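Local coordinates for protein putative TRAP PERIPLASMIC SOLUTE BINDING PROTEIN (Haemophilus influenzae, PDB 4PBQ) that binds L-gulonate and probably delivers this or a related sugar acid to a TRAP transporter in the periplasm as its solute-binding component, at residues E45-K48 against K49-N53; N53-N56 against H57-I61; R62-N66 against N67-G71; I238-K241 against T242-K245; K259-Q262 against E263-E267. One frame throughout, in Å; residues are numbered along the deposited sequence.

How the contacts relate
Contacts 1, 2 and 3 follow one another along the chain: helix 38-54, its end and turn into strand 59-64, and the turns that leave that strand. Contacts 1 and 2 share Asn53, and their centres lie about 8 Å apart. Contact 5, on helix 248-281, packs against contact 1, with Tyr46 CE2 3.4 Å from Lys264 CB. Contact 4 ends strand 231-239, in the same sheet as strand 59-64, and touches none of the others. Contacts 1, 2, 4 and 5 each mix buried and exposed residues, whereas contact 3 lies at the surface. Salt bridges mark contact 1, turn bonds contacts 2 and 3, apolar packing contact 4, and aromatic packing contact 5.

Contact 1. Residues E45-K48 against K49-N53; sequences EYFK and KTIEN
Lys48 and Glu52, one helical turn apart, form a salt bridge in which Lys48 NZ lies 2.7 Å from Glu52 OE2. The ammonium meets OE2 on its syn side, 24° out of the carboxylate plane. Lys48 reaches it with a bend at its last torsion (chi4 71°), after an otherwise extended chain. Neither end depends on this bridge alone: Lys48 NZ also donates to Ile61 O, Glu52 OE2 accepts from Ile61 N, and a water joins Lys48 NZ to Glu52 OE1. A second i to i+4 bridge runs from Lys49 NZ to Glu45 OE1 at 2.9 Å, between side chains lying alongside each other.

Tyr46 O is shared by two donors of Thr50. The hydroxyl OG1 supplies the shorter bond, 2.6 Å to Tyr46 O and in the carbonyl plane, while Thr50 N donates weakly to the same oxygen. Thr50 OG1 also accepts from a water that donates to Glu45 O. Further on, Ile51 N to Phe47 O and Glu52 N to Lys48 O are nearly straight helical bonds. On another face of the helix, Ile51 CD1 sits over one face of the Phe47 ring, 3.6 Å from its centroid, as a CH-pi contact. Charged pairs and a buried apolar pair thus occupy different faces of the crossover helix of the beta-alpha-beta unit formed by strand 25-30, helix 38-54 and strand 59-64.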
# COMPACT_ATOMS: atom_id res chain seq x y z
N GLU A 45 0.82 19.55 2.66
CA GLU A 45 1.11 20.70 1.83
C GLU A 45 0.06 20.93 0.75
O GLU A 45 -0.15 22.08 0.32
CB GLU A 45 2.48 20.55 1.18
CG GLU A 45 3.61 20.66 2.16
CD GLU A 45 3.48 21.90 3.05
OE1 GLU A 45 3.23 23.01 2.49
OE2 GLU A 45 3.61 21.73 4.29
N TYR A 46 -0.57 19.85 0.28
CA TYR A 46 -1.42 19.91 -0.91
C TYR A 46 -2.89 19.58 -0.62
O TYR A 46 -3.77 20.30 -1.06
CB TYR A 46 -0.87 19.01 -2.04
CG TYR A 46 0.57 19.35 -2.34
CD1 TYR A 46 0.91 20.59 -2.85
CD2 TYR A 46 1.58 18.44 -2.06
CE1 TYR A 46 2.23 20.91 -3.07
CE2 TYR A 46 2.90 18.77 -2.29
CZ TYR A 46 3.21 19.99 -2.80
OH TYR A 46 4.53 20.31 -3.03
N PHE A 47 -3.15 18.53 0.14
CA PHE A 47 -4.53 18.14 0.38
C PHE A 47 -5.14 19.05 1.45
O PHE A 47 -6.13 19.74 1.19
CB PHE A 47 -4.63 16.67 0.81
CG PHE A 47 -6.02 16.15 0.83
CD1 PHE A 47 -6.76 16.04 -0.36
CD2 PHE A 47 -6.63 15.75 2.02
CE1 PHE A 47 -8.08 15.59 -0.36
CE2 PHE A 47 -7.94 15.27 2.03
CZ PHE A 47 -8.66 15.19 0.84
N LYS A 48 -4.52 19.06 2.62
CA LYS A 48 -5.01 19.84 3.76
C LYS A 48 -5.03 21.32 3.43
O LYS A 48 -6.05 21.99 3.58
CB LYS A 48 -4.11 19.60 4.97
CG LYS A 48 -4.44 20.41 6.18
CD LYS A 48 -3.50 20.03 7.33
CE LYS A 48 -3.63 20.97 8.53
NZ LYS A 48 -4.91 20.78 9.25
N LYS A 49 -3.90 21.84 2.97
CA LYS A 49 -3.85 23.27 2.70
C LYS A 49 -4.84 23.71 1.63
O LYS A 49 -5.48 24.74 1.77
CB LYS A 49 -2.44 23.71 2.31
CG LYS A 49 -1.56 23.99 3.48
CD LYS A 49 -0.22 24.59 3.06
CE LYS A 49 0.72 24.64 4.26
NZ LYS A 49 2.04 25.21 3.92
N THR A 50 -4.95 22.97 0.54
CA THR A 50 -5.87 23.36 -0.52
C THR A 50 -7.29 23.45 0.01
O THR A 50 -8.00 24.43 -0.20
CB THR A 50 -5.83 22.38 -1.71
OG1 THR A 50 -4.53 22.42 -2.31
CG2 THR A 50 -6.90 22.73 -2.75
N ILE A 51 -7.73 22.40 0.70
CA ILE A 51 -9.09 22.37 1.19
C ILE A 51 -9.34 23.49 2.21
O ILE A 51 -10.33 24.23 2.11
CB ILE A 51 -9.43 21.00 1.78
CG1 ILE A 51 -9.62 19.99 0.65
CG2 ILE A 51 -10.70 21.05 2.62
CD1 ILE A 51 -9.58 18.51 1.11
N GLU A 52 -8.45 23.63 3.18
CA GLU A 52 -8.71 24.57 4.27
C GLU A 52 -8.70 26.01 3.73
O GLU A 52 -9.55 26.84 4.09
CB GLU A 52 -7.68 24.37 5.40
CG GLU A 52 -7.85 23.01 6.09
CD GLU A 52 -6.91 22.78 7.27
OE1 GLU A 52 -5.99 23.59 7.51
OE2 GLU A 52 -7.10 21.76 7.97
N ASN A 53 -7.77 26.31 2.84
CA ASN A 53 -7.73 27.66 2.26
C ASN A 53 -8.88 27.96 1.29
O ASN A 53 -9.50 29.02 1.36
CB ASN A 53 -6.41 27.91 1.55
CG ASN A 53 -5.26 28.12 2.51
OD1 ASN A 53 -5.41 28.80 3.52
ND2 ASN A 53 -4.10 27.57 2.17
O HOH W 1 -1.85 23.89 -1.20
O HOH W 2 -5.08 23.89 10.09

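Contact 2. Residues N53-N56 against H57-I61; sequences NETN and HKYEI
Asn53 and His57 lie side by side and point the same way, with the amide and imidazole planes 88° apart. Their nearest approach, Asn53 OD1 to His57 CE1 at 3.9 Å, is oblique to the ring, and a water completes the link. It donates to Asn53 OD1 at 2.7 Å and lies in the ring plane at the edge, 2.7 Å from His57 NE2.

Thr55 and Tyr59 instead cross at about a right angle. Thr55 CB and OG1 come to the edge of the phenol ring, OG1 being 3.6 Å from Tyr59 CD1. At chi1 71°, Thr55 OG1 stands between its own backbone N and carbonyl carbon, where it can accept a weak bond from Lys58 N while also bonding to Ile51 O. The far end of the ring, Tyr59 OH, is hydrogen-bonded to Asp250, which also pairs with Lys58 NZ.

Asn56, with phi 55°, is the C-prime residue of a Schellman motif that ends helix 38-54: Asn56 N bonds weakly to Asn53 O, while His57 N reaches back to Glu52 O. An overlapping type I' turn from Thr55 to Lys58, closed by Lys58 N to Thr55 O at 3.0 Å, then leads into strand 59-64.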
# COMPACT_ATOMS: atom_id res chain seq x y z
N ASN A 53 -7.77 26.31 2.84
CA ASN A 53 -7.73 27.66 2.26
C ASN A 53 -8.88 27.96 1.29
O ASN A 53 -9.50 29.02 1.36
CB ASN A 53 -6.41 27.91 1.55
CG ASN A 53 -5.26 28.12 2.51
OD1 ASN A 53 -5.41 28.80 3.52
ND2 ASN A 53 -4.10 27.57 2.17
N GLU A 54 -9.14 27.05 0.37
CA GLU A 54 -10.08 27.33 -0.69
C GLU A 54 -11.55 27.11 -0.31
O GLU A 54 -12.45 27.41 -1.10
CB GLU A 54 -9.67 26.54 -1.94
CG GLU A 54 -8.27 26.95 -2.39
CD GLU A 54 -7.79 26.32 -3.69
OE1 GLU A 54 -8.63 25.88 -4.49
OE2 GLU A 54 -6.54 26.29 -3.89
N THR A 55 -11.81 26.62 0.90
CA THR A 55 -13.18 26.55 1.41
C THR A 55 -13.41 27.55 2.54
O THR A 55 -14.31 27.38 3.37
CB THR A 55 -13.56 25.15 1.93
OG1 THR A 55 -12.85 24.85 3.15
CG2 THR A 55 -13.28 24.09 0.88
N ASN A 56 -12.60 28.60 2.60
CA ASN A 56 -12.80 29.62 3.63
C ASN A 56 -12.79 28.97 5.01
O ASN A 56 -13.52 29.37 5.92
CB ASN A 56 -14.14 30.33 3.39
CG ASN A 56 -14.37 31.51 4.34
OD1 ASN A 56 -13.43 32.12 4.84
ND2 ASN A 56 -15.65 31.80 4.61
N HIS A 57 -11.99 27.92 5.15
CA HIS A 57 -11.82 27.21 6.42
C HIS A 57 -13.09 26.55 6.97
O HIS A 57 -13.22 26.31 8.18
CB HIS A 57 -11.20 28.18 7.42
CG HIS A 57 -9.79 28.55 7.08
ND1 HIS A 57 -9.48 29.67 6.34
CD2 HIS A 57 -8.62 27.93 7.35
CE1 HIS A 57 -8.17 29.73 6.18
NE2 HIS A 57 -7.62 28.69 6.78
N LYS A 58 -14.00 26.18 6.07
CA LYS A 58 -15.26 25.50 6.42
C LYS A 58 -15.00 24.04 6.79
O LYS A 58 -15.82 23.40 7.48
CB LYS A 58 -16.18 25.54 5.21
CG LYS A 58 -17.49 24.81 5.38
CD LYS A 58 -18.37 25.02 4.15
CE LYS A 58 -19.70 24.27 4.26
NZ LYS A 58 -20.58 24.58 3.08
N TYR A 59 -13.90 23.50 6.27
CA TYR A 59 -13.45 22.14 6.60
C TYR A 59 -12.06 22.21 7.19
O TYR A 59 -11.23 22.98 6.74
CB TYR A 59 -13.43 21.22 5.36
CG TYR A 59 -14.75 21.19 4.67
CD1 TYR A 59 -15.09 22.15 3.75
CD2 TYR A 59 -15.70 20.22 4.99
CE1 TYR A 59 -16.31 22.17 3.14
CE2 TYR A 59 -16.95 20.23 4.38
CZ TYR A 59 -17.24 21.21 3.44
OH TYR A 59 -18.48 21.23 2.83
N GLU A 60 -11.81 21.37 8.18
CA GLU A 60 -10.48 21.20 8.72
C GLU A 60 -10.09 19.75 8.54
O GLU A 60 -10.88 18.88 8.90
CB GLU A 60 -10.46 21.54 10.22
CG GLU A 60 -9.13 21.27 10.87
CD GLU A 60 -9.06 21.81 12.29
OE1 GLU A 60 -9.31 21.04 13.24
OE2 GLU A 60 -8.74 23.01 12.44
N ILE A 61 -8.93 19.51 7.94
CA ILE A 61 -8.46 18.15 7.70
C ILE A 61 -7.37 17.86 8.73
O ILE A 61 -6.24 18.33 8.59
CB ILE A 61 -7.88 17.98 6.28
CG1 ILE A 61 -8.82 18.56 5.21
CG2 ILE A 61 -7.54 16.51 6.03
CD1 ILE A 61 -10.22 17.94 5.13
O HOH W 3 -4.98 28.58 6.18

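Contact 3. Residues R62-N66 against N67-G71; sequences RLYPN and NQLGG
Tyr64 and Leu69 make the apolar centre of this surface turn. Leu69 CD2 lies over one face of the phenol ring, 3.9 Å from its centroid and 14° off the normal, which meets the geometry of a CH-pi contact. Leu69 CG backs it up at 3.6 Å from Tyr64 CB, while Leu69 CD1 stands above the same face, near the rim, 3.7 Å from Tyr64 CD2.

Gln68 crosses Tyr64 at about a right angle, its amide plane 83° from the ring. Gln68 OE1 is 3.5 Å from Tyr64 CD1 and 3.4 Å from Pro65 CD. It gets there by an extended chain beyond CG.

One layer out, the backbone sets these side chains in place. Gln68 N donates to Pro65 O at 3.1 Å, with an N-H...O angle of 160°, across a type I' turn in which Asn66 and Asn67 both have positive phi. A type I turn follows at once, closed by Gly70 N to Asn67 O, and one water links Tyr64 O to Leu69 N. A second water accepts weakly from Asn67 ND2 and donates to Asn66 OD1. Beyond them, Leu69 O bonds to Gln74, and Asn67 touches Tyr32 of the L-gulonate pocket. Two consecutive beta turns thus connect strand 59-64 to helix 72-81, with Gly71 at the N-cap.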
# COMPACT_ATOMS: atom_id res chain seq x y z
N ARG A 62 -7.74 17.16 9.80
CA ARG A 62 -6.80 16.90 10.92
C ARG A 62 -6.05 15.58 10.64
O ARG A 62 -6.68 14.55 10.54
CB ARG A 62 -7.53 16.82 12.26
CG ARG A 62 -8.28 18.10 12.61
CD ARG A 62 -8.65 18.13 14.08
NE ARG A 62 -7.49 18.39 14.93
CZ ARG A 62 -7.42 18.09 16.23
NH1 ARG A 62 -6.32 18.37 16.92
NH2 ARG A 62 -8.46 17.54 16.83
N LEU A 63 -4.73 15.63 10.53
CA LEU A 63 -3.94 14.46 10.15
C LEU A 63 -3.51 13.63 11.38
O LEU A 63 -3.10 14.17 12.42
CB LEU A 63 -2.69 14.88 9.37
CG LEU A 63 -2.99 15.76 8.15
CD1 LEU A 63 -1.72 16.04 7.38
CD2 LEU A 63 -4.03 15.10 7.20
N TYR A 64 -3.61 12.32 11.22
CA TYR A 64 -3.25 11.38 12.28
C TYR A 64 -2.39 10.26 11.68
O TYR A 64 -2.91 9.23 11.26
CB TYR A 64 -4.51 10.78 12.90
CG TYR A 64 -5.31 11.76 13.75
CD1 TYR A 64 -5.02 11.96 15.10
CD2 TYR A 64 -6.37 12.47 13.19
CE1 TYR A 64 -5.79 12.84 15.88
CE2 TYR A 64 -7.13 13.34 13.96
CZ TYR A 64 -6.84 13.53 15.29
OH TYR A 64 -7.62 14.40 16.03
N PRO A 65 -1.07 10.46 11.66
CA PRO A 65 -0.19 9.46 11.06
C PRO A 65 0.07 8.32 12.06
O PRO A 65 -0.44 8.31 13.18
CB PRO A 65 1.08 10.26 10.82
CG PRO A 65 1.11 11.22 12.03
CD PRO A 65 -0.33 11.63 12.19
N ASN A 66 0.87 7.36 11.64
CA ASN A 66 1.47 6.37 12.52
C ASN A 66 0.47 5.62 13.42
O ASN A 66 0.76 5.37 14.59
CB ASN A 66 2.53 7.04 13.39
CG ASN A 66 3.54 6.05 13.92
OD1 ASN A 66 3.71 4.95 13.37
ND2 ASN A 66 4.21 6.43 15.01
N ASN A 67 -0.69 5.27 12.86
CA ASN A 67 -1.70 4.46 13.53
C ASN A 67 -2.28 5.11 14.78
O ASN A 67 -2.84 4.43 15.65
CB ASN A 67 -1.13 3.08 13.90
CG ASN A 67 -0.57 2.34 12.72
OD1 ASN A 67 -1.24 2.17 11.74
ND2 ASN A 67 0.69 1.93 12.81
N GLN A 68 -2.19 6.44 14.86
CA GLN A 68 -2.76 7.14 16.00
C GLN A 68 -4.25 6.81 16.24
O GLN A 68 -4.67 6.65 17.39
CB GLN A 68 -2.52 8.65 15.83
CG GLN A 68 -1.07 9.04 16.12
CD GLN A 68 -0.76 10.48 15.74
OE1 GLN A 68 -1.64 11.22 15.30
NE2 GLN A 68 0.51 10.86 15.88
N LEU A 69 -5.04 6.75 15.16
CA LEU A 69 -6.47 6.47 15.25
C LEU A 69 -6.75 4.97 15.18
O LEU A 69 -7.91 4.56 15.13
CB LEU A 69 -7.27 7.16 14.16
CG LEU A 69 -7.18 8.68 14.10
CD1 LEU A 69 -7.99 9.17 12.92
CD2 LEU A 69 -7.71 9.26 15.41
N GLY A 70 -5.68 4.18 15.21
CA GLY A 70 -5.76 2.73 15.20
C GLY A 70 -4.98 2.20 14.01
O GLY A 70 -4.57 2.93 13.11
N GLY A 71 -4.78 0.90 14.01
CA GLY A 71 -4.19 0.25 12.86
C GLY A 71 -5.01 0.32 11.61
O GLY A 71 -6.17 0.69 11.59
O HOH W 4 -4.11 6.88 12.25
O HOH W 5 3.01 2.93 15.01

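Contact 4. Residues I238-K241 against T242-K245; sequences ISLK and TWNK
Ile238 makes the apolar part of this contact, meeting two residues of the following helical turn. Its CG2 lies 3.6 Å from Trp243 CE3, oblique to the indole, and its CD1 is 3.8 Å from Thr242 CG2. Both pairs of side chains cross at about a right angle. With CG1 anti to the backbone N (chi1 -176°), the ethyl arm goes to the threonine methyl while CG2 faces the indole. Leu240 CD1 reaches Trp243 CD1 more distantly, at 4.2 Å. Lys137 and Leu139 of strand 136-151 touch both Ile238 and Trp243.

The hydrogen bonds belong to a short helix, 240-243, that starts directly from strand 231-239 with Ser239 as N-cap. Ser239 OG accepts a weak capping bond from Lys241 N at 3.3 Å, and is also bonded to Leu79 O. Ser239 O takes Trp243 N at 2.8 Å, and Leu240 O takes Asn244 N at 2.9 Å.

Polar and aliphatic groups mix on the exposed side. The Asn244 side chain crosses Leu240 at a slant, with ND2 3.7 Å from Leu240 CG. The aliphatic chain of Lys245 runs past the Lys241 carbonyl, its CG 3.4 Å from Lys241 O.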
# COMPACT_ATOMS: atom_id res chain seq x y z
N ILE A 238 -12.39 9.05 1.63
CA ILE A 238 -13.25 9.81 2.55
C ILE A 238 -14.48 8.93 2.81
O ILE A 238 -15.00 8.28 1.90
CB ILE A 238 -13.57 11.21 1.98
CG1 ILE A 238 -14.38 12.06 2.96
CG2 ILE A 238 -14.33 11.13 0.72
CD1 ILE A 238 -14.04 13.57 2.79
N SER A 239 -14.92 8.86 4.06
CA SER A 239 -16.14 8.17 4.37
C SER A 239 -17.30 8.70 3.54
O SER A 239 -17.49 9.91 3.39
CB SER A 239 -16.48 8.34 5.84
OG SER A 239 -17.75 7.78 6.15
N LEU A 240 -18.11 7.80 3.01
CA LEU A 240 -19.27 8.21 2.22
C LEU A 240 -20.27 8.99 3.07
O LEU A 240 -20.94 9.90 2.58
CB LEU A 240 -19.93 6.99 1.59
CG LEU A 240 -20.88 7.26 0.42
CD1 LEU A 240 -20.16 7.92 -0.75
CD2 LEU A 240 -21.52 5.97 0.00
N LYS A 241 -20.37 8.66 4.36
CA LYS A 241 -21.23 9.39 5.27
C LYS A 241 -20.81 10.85 5.36
O LYS A 241 -21.66 11.73 5.41
CB LYS A 241 -21.24 8.75 6.64
CG LYS A 241 -21.95 7.39 6.69
CD LYS A 241 -21.82 6.77 8.08
CE LYS A 241 -22.98 5.81 8.40
NZ LYS A 241 -23.16 4.75 7.35
N THR A 242 -19.49 11.08 5.40
CA THR A 242 -18.95 12.43 5.34
C THR A 242 -19.17 13.09 3.98
O THR A 242 -19.62 14.25 3.88
CB THR A 242 -17.47 12.41 5.69
OG1 THR A 242 -17.32 12.07 7.08
CG2 THR A 242 -16.81 13.73 5.40
N TRP A 243 -18.85 12.35 2.92
CA TRP A 243 -18.97 12.87 1.56
C TRP A 243 -20.39 13.32 1.23
O TRP A 243 -20.58 14.35 0.60
CB TRP A 243 -18.53 11.78 0.59
CG TRP A 243 -18.20 12.19 -0.82
CD1 TRP A 243 -18.80 11.71 -1.96
CD2 TRP A 243 -17.18 13.11 -1.27
NE1 TRP A 243 -18.24 12.27 -3.07
CE2 TRP A 243 -17.24 13.12 -2.69
CE3 TRP A 243 -16.24 13.91 -0.62
CZ2 TRP A 243 -16.41 13.94 -3.46
CZ3 TRP A 243 -15.39 14.70 -1.38
CH2 TRP A 243 -15.48 14.70 -2.79
N ASN A 244 -21.40 12.58 1.71
CA ASN A 244 -22.78 12.91 1.38
C ASN A 244 -23.32 14.12 2.14
O ASN A 244 -24.47 14.51 1.94
CB ASN A 244 -23.67 11.69 1.61
CG ASN A 244 -23.48 10.61 0.56
OD1 ASN A 244 -22.95 10.86 -0.53
ND2 ASN A 244 -23.91 9.40 0.88
N LYS A 245 -22.50 14.71 3.01
CA LYS A 245 -22.85 15.94 3.70
C LYS A 245 -22.20 17.15 3.03
O LYS A 245 -22.45 18.31 3.42
CB LYS A 245 -22.38 15.85 5.15
CG LYS A 245 -23.09 14.79 6.00
CD LYS A 245 -22.40 14.71 7.38
CE LYS A 245 -22.91 13.56 8.22
NZ LYS A 245 -24.35 13.71 8.57

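Contact 5. Residues K259-Q262 against E263-E267; sequences KLYQ and EKEWE
Tyr261 and Glu265 form the close-packed side of this helical turn. They lie alongside each other and point the same way, the ring and carboxylate planes only 19° apart. Glu265 CB sits over one ring face, 4.1 Å from the centroid and 18° off its normal, in a CH-pi contact. Glu265 CG comes to 3.6 Å from Tyr261 OH. A bend at chi2 (-88°) keeps the carboxylate alongside the phenol, where OE1 accepts from Met143 N.

Gln262 and Trp266 pack next to this pair. Gln262 O lies in the indole plane at its edge, 3.1 Å from Trp266 CD1, and also accepts from Trp266 N. Gln262 CG is 3.7 Å from Trp266 CD1. The polar ends bond elsewhere: Gln262 NE2 to Glu120, and Trp266 NE1 to Tyr141 O.

Leu260 and Lys264 meet loosely, CD1 of the leucine 4.1 Å from Lys264 CG as the chains cross at a slant, but both lie against Tyr46. On the solvent side, Lys259 NZ and Glu263 OE1 remain 5.1 Å apart and are joined by a water, which accepts from the ammonium and donates to the carboxylate. Glu263 OE2 makes a long ion pair with Lys264 NZ.

In the buried residues, Glu265 OE1 and Trp266 NE1 are therefore satisfied by direct bonds to strand 136-151, with Gln262 bonded at the margin, whereas charges on the exposed side are paired through water or at long range and probably contribute weakly.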
# COMPACT_ATOMS: atom_id res chain seq x y z
N LYS A 259 -6.40 15.56 -6.54
CA LYS A 259 -5.63 15.47 -7.80
C LYS A 259 -4.23 16.04 -7.64
O LYS A 259 -3.25 15.41 -8.06
CB LYS A 259 -6.37 16.18 -8.92
CG LYS A 259 -5.62 16.21 -10.27
CD LYS A 259 -6.47 16.88 -11.35
CE LYS A 259 -5.79 16.80 -12.72
NZ LYS A 259 -4.42 17.38 -12.69
N LEU A 260 -4.13 17.23 -7.01
CA LEU A 260 -2.83 17.83 -6.68
C LEU A 260 -2.04 16.94 -5.72
O LEU A 260 -0.84 16.68 -5.95
CB LEU A 260 -3.02 19.22 -6.06
CG LEU A 260 -1.76 20.06 -5.79
CD1 LEU A 260 -1.01 20.38 -7.08
CD2 LEU A 260 -2.13 21.36 -5.04
N TYR A 261 -2.69 16.44 -4.67
CA TYR A 261 -2.05 15.48 -3.76
C TYR A 261 -1.45 14.31 -4.56
O TYR A 261 -0.29 13.95 -4.37
CB TYR A 261 -3.05 14.96 -2.72
CG TYR A 261 -2.54 13.71 -2.04
CD1 TYR A 261 -1.69 13.79 -0.95
CD2 TYR A 261 -2.85 12.45 -2.53
CE1 TYR A 261 -1.20 12.66 -0.33
CE2 TYR A 261 -2.34 11.31 -1.93
CZ TYR A 261 -1.51 11.43 -0.82
OH TYR A 261 -0.97 10.33 -0.20
N GLN A 262 -2.24 13.77 -5.48
CA GLN A 262 -1.83 12.55 -6.19
C GLN A 262 -0.59 12.83 -7.05
O GLN A 262 0.37 12.06 -7.02
CB GLN A 262 -2.98 12.01 -7.04
CG GLN A 262 -2.61 10.75 -7.80
CD GLN A 262 -3.80 10.08 -8.41
OE1 GLN A 262 -4.88 9.99 -7.81
NE2 GLN A 262 -3.63 9.61 -9.63
N GLU A 263 -0.62 13.91 -7.82
CA GLU A 263 0.51 14.25 -8.68
C GLU A 263 1.76 14.46 -7.84
O GLU A 263 2.82 13.95 -8.16
CB GLU A 263 0.23 15.53 -9.48
CG GLU A 263 1.47 16.12 -10.16
CD GLU A 263 1.30 17.60 -10.55
OE1 GLU A 263 0.16 18.11 -10.52
OE2 GLU A 263 2.33 18.24 -10.88
N LYS A 264 1.62 15.23 -6.76
CA LYS A 264 2.77 15.60 -5.95
C LYS A 264 3.30 14.41 -5.15
O LYS A 264 4.52 14.29 -4.93
CB LYS A 264 2.42 16.76 -5.01
CG LYS A 264 2.12 18.05 -5.77
CD LYS A 264 3.37 18.62 -6.42
CE LYS A 264 3.14 20.05 -6.86
NZ LYS A 264 3.71 20.32 -8.20
N GLU A 265 2.39 13.55 -4.70
CA GLU A 265 2.78 12.40 -3.89
C GLU A 265 3.55 11.36 -4.72
O GLU A 265 4.53 10.82 -4.26
CB GLU A 265 1.60 11.73 -3.20
CG GLU A 265 2.04 10.76 -2.06
CD GLU A 265 2.31 9.34 -2.51
OE1 GLU A 265 1.91 8.99 -3.63
OE2 GLU A 265 2.93 8.56 -1.72
N TRP A 266 3.08 11.07 -5.93
CA TRP A 266 3.82 10.17 -6.83
C TRP A 266 5.22 10.70 -7.07
O TRP A 266 6.18 9.98 -6.92
CB TRP A 266 3.09 9.96 -8.16
CG TRP A 266 2.05 8.89 -8.06
CD1 TRP A 266 0.72 9.06 -7.79
CD2 TRP A 266 2.24 7.46 -8.21
NE1 TRP A 266 0.07 7.84 -7.74
CE2 TRP A 266 0.98 6.85 -8.02
CE3 TRP A 266 3.35 6.64 -8.50
CZ2 TRP A 266 0.80 5.46 -8.08
CZ3 TRP A 266 3.17 5.27 -8.57
CH2 TRP A 266 1.90 4.70 -8.37
N GLU A 267 5.32 11.98 -7.44
CA GLU A 267 6.61 12.61 -7.68
C GLU A 267 7.53 12.52 -6.46
O GLU A 267 8.71 12.13 -6.58
CB GLU A 267 6.38 14.07 -8.08
CG GLU A 267 7.64 14.89 -8.32
CD GLU A 267 7.34 16.29 -8.84
OE1 GLU A 267 6.62 17.05 -8.16
OE2 GLU A 267 7.82 16.61 -9.95
O HOH W 6 -2.07 16.86 -11.52